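Local coordinates for protein Avidin/streptavidin (Shewanella denitrificans, PDB 3SZJ) that binds the vitamin biotin as a member of the avidin family, burying nearly the whole ligand within its beta-barrel, at the biotin site. Coordinates in Å, arbitrary orientation; residue numbers count along the deposited sequence, not the author numbering.

The biotin site. Residues 15, 19, 36, 38, 40, 43-45, 67, 74, 76, 78, 80, 97, 99, 115. With BTN (biotin), chain B.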
ATOM      1  N   ASN A  15       6.187  16.474   2.665  1.00  8.69           N
ATOM      2  CA  ASN A  15       6.432  16.007   4.029  1.00  9.64           C
ATOM      3  C   ASN A  15       7.577  16.720   4.714  1.00 10.62           C
ATOM      4  O   ASN A  15       8.152  17.664   4.158  1.00 10.40           O
ATOM      5  CB  ASN A  15       6.564  14.477   4.130  1.00  9.88           C
ATOM      6  CG  ASN A  15       7.862  13.933   3.565  1.00  9.59           C
ATOM      7  OD1 ASN A  15       8.856  14.651   3.413  1.00  9.87           O
ATOM      8  ND2 ASN A  15       7.866  12.632   3.254  1.00 10.86           N
ATOM      9  N   SER A  19       9.881  15.792   0.679  1.00  8.99           N
ATOM     10  CA  SER A  19       9.417  14.927  -0.401  1.00  8.24           C
ATOM     11  C   SER A  19       8.010  15.316  -0.805  1.00  8.60           C
ATOM     12  O   SER A  19       7.205  15.742   0.033  1.00  8.60           O
ATOM     13  CB  SER A  19       9.421  13.459   0.040  1.00  8.34           C
ATOM     14  OG  SER A  19      10.726  13.090   0.447  1.00  7.62           O
ATOM     15  N   TYR A  36       5.675  10.541  -7.069  1.00  7.21           N
ATOM     16  CA  TYR A  36       6.308  10.880  -5.803  1.00  6.91           C
ATOM     17  C   TYR A  36       7.741  11.290  -6.071  1.00  7.06           C
ATOM     18  O   TYR A  36       8.437  10.619  -6.855  1.00  7.02           O
ATOM     19  CB  TYR A  36       6.313   9.639  -4.903  1.00  7.20           C
ATOM     20  CG  TYR A  36       6.606   9.930  -3.449  1.00  5.49           C
ATOM     21  CD1 TYR A  36       7.930   9.988  -2.972  1.00  7.32           C
ATOM     22  CD2 TYR A  36       5.560  10.142  -2.542  1.00  6.36           C
ATOM     23  CE1 TYR A  36       8.195  10.270  -1.621  1.00  6.05           C
ATOM     24  CE2 TYR A  36       5.809  10.414  -1.214  1.00  6.80           C
ATOM     25  CZ  TYR A  36       7.113  10.489  -0.749  1.00  6.51           C
ATOM     26  OH  TYR A  36       7.323  10.741   0.585  1.00  8.59           O
ATOM     27  N   ASN A  38      11.167  11.842  -3.878  1.00  6.28           N
ATOM     28  CA  ASN A  38      11.817  11.696  -2.589  1.00  7.10           C
ATOM     29  C   ASN A  38      12.943  12.709  -2.455  1.00  7.67           C
ATOM     30  O   ASN A  38      13.780  12.855  -3.364  1.00  8.78           O
ATOM     31  CB  ASN A  38      12.386  10.256  -2.508  1.00  7.21           C
ATOM     32  CG  ASN A  38      13.276  10.037  -1.318  1.00  7.95           C
ATOM     33  OD1 ASN A  38      12.962  10.449  -0.201  1.00  8.71           O
ATOM     34  ND2 ASN A  38      14.421   9.354  -1.547  1.00  9.40           N
ATOM     35  N   ALA A  40      14.399  12.856   0.986  1.00  8.54           N
ATOM     36  CA  ALA A  40      14.864  12.545   2.348  1.00  9.58           C
ATOM     37  C   ALA A  40      16.315  12.118   2.376  1.00 10.08           C
ATOM     38  O   ALA A  40      16.697  11.172   1.696  1.00 10.75           O
ATOM     39  CB  ALA A  40      13.991  11.469   2.992  1.00  9.61           C
ATOM     40  N   PHE A  43      18.384   8.298   2.073  1.00 10.95           N
ATOM     41  CA  PHE A  43      17.754   7.418   1.104  1.00 10.76           C
ATOM     42  C   PHE A  43      18.237   7.790  -0.279  1.00 10.55           C
ATOM     43  O   PHE A  43      18.484   8.980  -0.543  1.00 10.66           O
ATOM     44  CB  PHE A  43      16.217   7.533   1.158  1.00 10.75           C
ATOM     45  CG  PHE A  43      15.622   7.063   2.464  1.00  9.52           C
ATOM     46  CD1 PHE A  43      15.459   7.957   3.506  1.00 10.93           C
ATOM     47  CD2 PHE A  43      15.233   5.738   2.648  1.00 11.43           C
ATOM     48  CE1 PHE A  43      14.911   7.553   4.730  1.00 12.65           C
ATOM     49  CE2 PHE A  43      14.682   5.316   3.880  1.00 11.12           C
ATOM     50  CZ  PHE A  43      14.516   6.234   4.909  1.00 11.68           C
ATOM     51  N   ALA A  44      18.391   6.794  -1.150  1.00 10.56           N
ATOM     52  CA  ALA A  44      18.711   7.046  -2.571  1.00  9.37           C
ATOM     53  C   ALA A  44      17.413   7.322  -3.367  1.00  9.55           C
ATOM     54  O   ALA A  44      16.380   7.622  -2.767  1.00  9.56           O
ATOM     55  CB  ALA A  44      19.552   5.886  -3.182  1.00 11.03           C
ATOM     56  N   CYS A  45      17.469   7.287  -4.694  1.00  8.36           N
ATOM     57  CA  CYS A  45      16.282   7.580  -5.509  1.00  9.30           C
ATOM     58  C   CYS A  45      15.662   8.924  -5.147  1.00  8.91           C
ATOM     59  O   CYS A  45      14.436   9.039  -5.007  1.00  8.69           O
ATOM     60  CB  CYS A  45      15.235   6.451  -5.422  1.00  8.33           C
ATOM     61  SG  CYS A  45      15.770   4.956  -6.291  1.00  9.84           S
ATOM     62  N   TRP A  67      10.065   1.918  -6.550  1.00  7.05           N
ATOM     63  CA  TRP A  67      11.256   2.757  -6.756  1.00  6.57           C
ATOM     64  C   TRP A  67      12.058   2.308  -7.995  1.00  6.77           C
ATOM     65  O   TRP A  67      13.232   1.910  -7.914  1.00  7.62           O
ATOM     66  CB  TRP A  67      12.118   2.783  -5.478  1.00  6.73           C
ATOM     67  CG  TRP A  67      11.372   3.360  -4.291  1.00  6.40           C
ATOM     68  CD1 TRP A  67      10.866   2.662  -3.199  1.00  7.35           C
ATOM     69  CD2 TRP A  67      11.051   4.744  -4.061  1.00  5.63           C
ATOM     70  NE1 TRP A  67      10.232   3.527  -2.346  1.00  7.21           N
ATOM     71  CE2 TRP A  67      10.349   4.808  -2.829  1.00  6.05           C
ATOM     72  CE3 TRP A  67      11.299   5.932  -4.761  1.00  6.70           C
ATOM     73  CZ2 TRP A  67       9.878   6.014  -2.297  1.00  6.55           C
ATOM     74  CZ3 TRP A  67      10.827   7.124  -4.235  1.00  7.18           C
ATOM     75  CH2 TRP A  67      10.126   7.156  -3.017  1.00  7.27           C
ATOM     76  N   CYS A  74      15.986   1.652  -6.961  1.00  8.81           N
ATOM     77  CA  CYS A  74      16.370   1.302  -5.595  1.00  9.38           C
ATOM     78  C   CYS A  74      15.852  -0.069  -5.156  1.00  8.81           C
ATOM     79  O   CYS A  74      15.991  -0.418  -3.969  1.00  9.42           O
ATOM     80  CB  CYS A  74      15.924   2.391  -4.606  1.00  9.43           C
ATOM     81  SG  CYS A  74      16.859   3.927  -4.833  1.00 12.69           S
ATOM     82  N   SER A  76      13.068  -1.562  -4.520  1.00  8.05           N
ATOM     83  CA  SER A  76      12.230  -1.523  -3.326  0.50  8.26           C
ATOM     84  C   SER A  76      10.875  -0.908  -3.610  1.00  7.30           C
ATOM     85  O   SER A  76      10.667  -0.317  -4.667  1.00  7.26           O
ATOM     86  CB  SER A  76      12.926  -0.713  -2.227  0.50  8.75           C
ATOM     87  OG  SER A  76      14.241  -1.183  -2.004  0.50 12.44           O
ATOM     88  N   THR A  78       7.747   1.307  -1.285  1.00  4.70           N
ATOM     89  CA  THR A  78       7.217   1.875  -0.025  1.00  5.11           C
ATOM     90  C   THR A  78       5.696   1.933  -0.066  1.00  5.56           C
ATOM     91  O   THR A  78       5.112   2.231  -1.108  1.00  6.38           O
ATOM     92  CB  THR A  78       7.789   3.277   0.237  1.00  5.70           C
ATOM     93  OG1 THR A  78       9.210   3.154   0.263  1.00  7.42           O
ATOM     94  CG2 THR A  78       7.318   3.815   1.609  1.00  6.41           C
ATOM     95  N   TRP A  80       2.486   3.602   2.241  1.00  5.45           N
ATOM     96  CA  TRP A  80       2.025   4.483   3.308  1.00  4.92           C
ATOM     97  C   TRP A  80       0.554   4.199   3.612  1.00  5.30           C
ATOM     98  O   TRP A  80      -0.262   3.991   2.687  1.00  6.07           O
ATOM     99  CB  TRP A  80       2.110   5.945   2.868  1.00  5.29           C
ATOM    100  CG  TRP A  80       3.491   6.585   2.708  1.00  6.03           C
ATOM    101  CD1 TRP A  80       4.124   7.419   3.606  1.00  6.80           C
ATOM    102  CD2 TRP A  80       4.369   6.485   1.563  1.00  5.77           C
ATOM    103  NE1 TRP A  80       5.346   7.846   3.083  1.00  7.14           N
ATOM    104  CE2 TRP A  80       5.509   7.289   1.834  1.00  5.21           C
ATOM    105  CE3 TRP A  80       4.282   5.814   0.318  1.00  7.44           C
ATOM    106  CZ2 TRP A  80       6.549   7.441   0.900  1.00  5.98           C
ATOM    107  CZ3 TRP A  80       5.329   5.947  -0.596  1.00  6.92           C
ATOM    108  CH2 TRP A  80       6.438   6.758  -0.307  1.00  6.44           C
ATOM    109  N   TRP A  97       4.669   4.455   7.344  1.00  6.20           N
ATOM    110  CA  TRP A  97       5.132   3.761   6.124  1.00  6.32           C
ATOM    111  C   TRP A  97       5.960   2.508   6.388  1.00  5.61           C
ATOM    112  O   TRP A  97       6.545   2.343   7.471  1.00  6.34           O
ATOM    113  CB  TRP A  97       5.908   4.681   5.180  1.00  6.29           C
ATOM    114  CG  TRP A  97       7.097   5.419   5.768  1.00  6.14           C
ATOM    115  CD1 TRP A  97       7.110   6.693   6.255  1.00  6.78           C
ATOM    116  CD2 TRP A  97       8.436   4.916   5.907  1.00  6.44           C
ATOM    117  NE1 TRP A  97       8.374   7.005   6.722  1.00  8.34           N
ATOM    118  CE2 TRP A  97       9.211   5.938   6.507  1.00  6.64           C
ATOM    119  CE3 TRP A  97       9.055   3.696   5.567  1.00  6.67           C
ATOM    120  CZ2 TRP A  97      10.588   5.784   6.778  1.00  7.90           C
ATOM    121  CZ3 TRP A  97      10.398   3.533   5.846  1.00  6.82           C
ATOM    122  CH2 TRP A  97      11.159   4.578   6.453  1.00  7.48           C
ATOM    123  N   LEU A  99       8.820  -0.039   4.067  1.00  6.96           N
ATOM    124  CA  LEU A  99       9.647  -0.133   2.866  0.50  7.69           C
ATOM    125  C   LEU A  99      10.196  -1.556   2.794  1.00  7.19           C
ATOM    126  O   LEU A  99      10.868  -1.998   3.719  1.00  7.82           O
ATOM    127  CB  LEU A  99      10.778   0.913   2.948  0.50  7.46           C
ATOM    128  CG  LEU A  99      11.972   1.029   1.987  0.50  8.71           C
ATOM    129  CD1 LEU A  99      11.603   1.019   0.523  0.50 11.05           C
ATOM    130  CD2 LEU A  99      12.747   2.311   2.297  0.50  9.56           C
ATOM    131  N   ASP A 115       5.565   9.689   8.336  1.00  7.87           N
ATOM    132  CA  ASP A 115       5.636  10.931   7.539  1.00  8.19           C
ATOM    133  C   ASP A 115       4.340  11.704   7.733  1.00  8.72           C
ATOM    134  O   ASP A 115       3.254  11.119   7.754  1.00  9.05           O
ATOM    135  CB  ASP A 115       5.703  10.661   6.038  1.00  7.46           C
ATOM    136  CG  ASP A 115       7.093  10.229   5.535  1.00  8.30           C
ATOM    137  OD1 ASP A 115       8.127  10.437   6.234  1.00 10.61           O
ATOM    138  OD2 ASP A 115       7.128   9.691   4.400  1.00  8.17           O
TER
HETATM  139  C11 BTN B 600      14.995   3.580  -1.226  0.70 10.19           C
HETATM  140  O11 BTN B 600      15.885   4.164  -0.572  0.70 13.54           O
HETATM  141  O12 BTN B 600      14.858   2.348  -1.113  0.70  9.41           O
HETATM  142  C10 BTN B 600      14.085   4.347  -2.146  0.70  7.42           C
HETATM  143  C9  BTN B 600      13.656   5.693  -1.534  0.70  7.25           C
HETATM  144  C8  BTN B 600      12.843   5.534  -0.257  0.70  5.48           C
HETATM  145  C7  BTN B 600      12.406   6.869   0.355  0.70  5.59           C
HETATM  146  C2  BTN B 600      11.583   6.668   1.640  0.70  7.20           C
HETATM  147  S1  BTN B 600       9.978   6.250   1.362  0.70  8.51           S
HETATM  148  C6  BTN B 600       9.602   6.561   3.106  0.70  7.67           C
HETATM  149  C5  BTN B 600      10.347   7.802   3.508  0.70  7.19           C
HETATM  150  N1  BTN B 600       9.625   9.017   3.217  0.70  7.32           N
HETATM  151  C3  BTN B 600      10.266   9.710   2.271  0.70  6.93           C
HETATM  152  O3  BTN B 600       9.772  10.864   1.680  0.70  6.46           O
HETATM  153  N2  BTN B 600      11.439   9.176   1.921  0.70  6.36           N
HETATM  154  C4  BTN B 600      11.560   7.875   2.576  0.70  5.73           C
HETATM  155  O   HOH W   1      18.773   4.065  -0.023  1.00 32.32           O
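Biotin's valeryl chain lies across one face of the Trp67 indole, C9 centred over the six-membered ring 3.7 Å from its centroid and C10 over the five-membered ring, in the biotin pocket of this avidin-family beta-barrel. At the indole's edge, NE1 donates in plane to Thr78 OG1 (2.8 Å), which fixes the ring's rotation and holds the threonine hydroxyl beside sulfur S1. An alanine at Trp67 would probably loosen the chain, removing the aromatic face under C9 and C10 and this brace on Thr78. Trp97, its CG crowded between backbone N and carbonyl carbon (chi1 55°), presents a face to C6 and stands edge-to-face with the ureido ring. Phe43 lays its face on C4, with carboxylate O11 at its rim. Trp80 turns one face to Thr78 CG2 and Trp97 CB, with S1 above that same side near CZ2 and Asp115 at its edge. Tyr36 has Trp80 CH2 over one face, toward the rim, and O3 in plane at its edge. Three donors grip ureido O3: Tyr36 OH at 2.7 Å, the Ser19 hydroxyl, and Asn15 ND2 in its amide plane, likely polarising the carbonyl. N1 gives a nearly straight bond to the syn lone pair of Asp115 OD2 (2.8 Å), which also accepts from Trp80 NE1. N2 meets Asn38 OD1 from above the carbonyl plane (2.9 Å); Ala40 N shares that acceptor. Beside C10 lies the Cys45–Cys74 disulfide, and a water links O11 to Ala44 N.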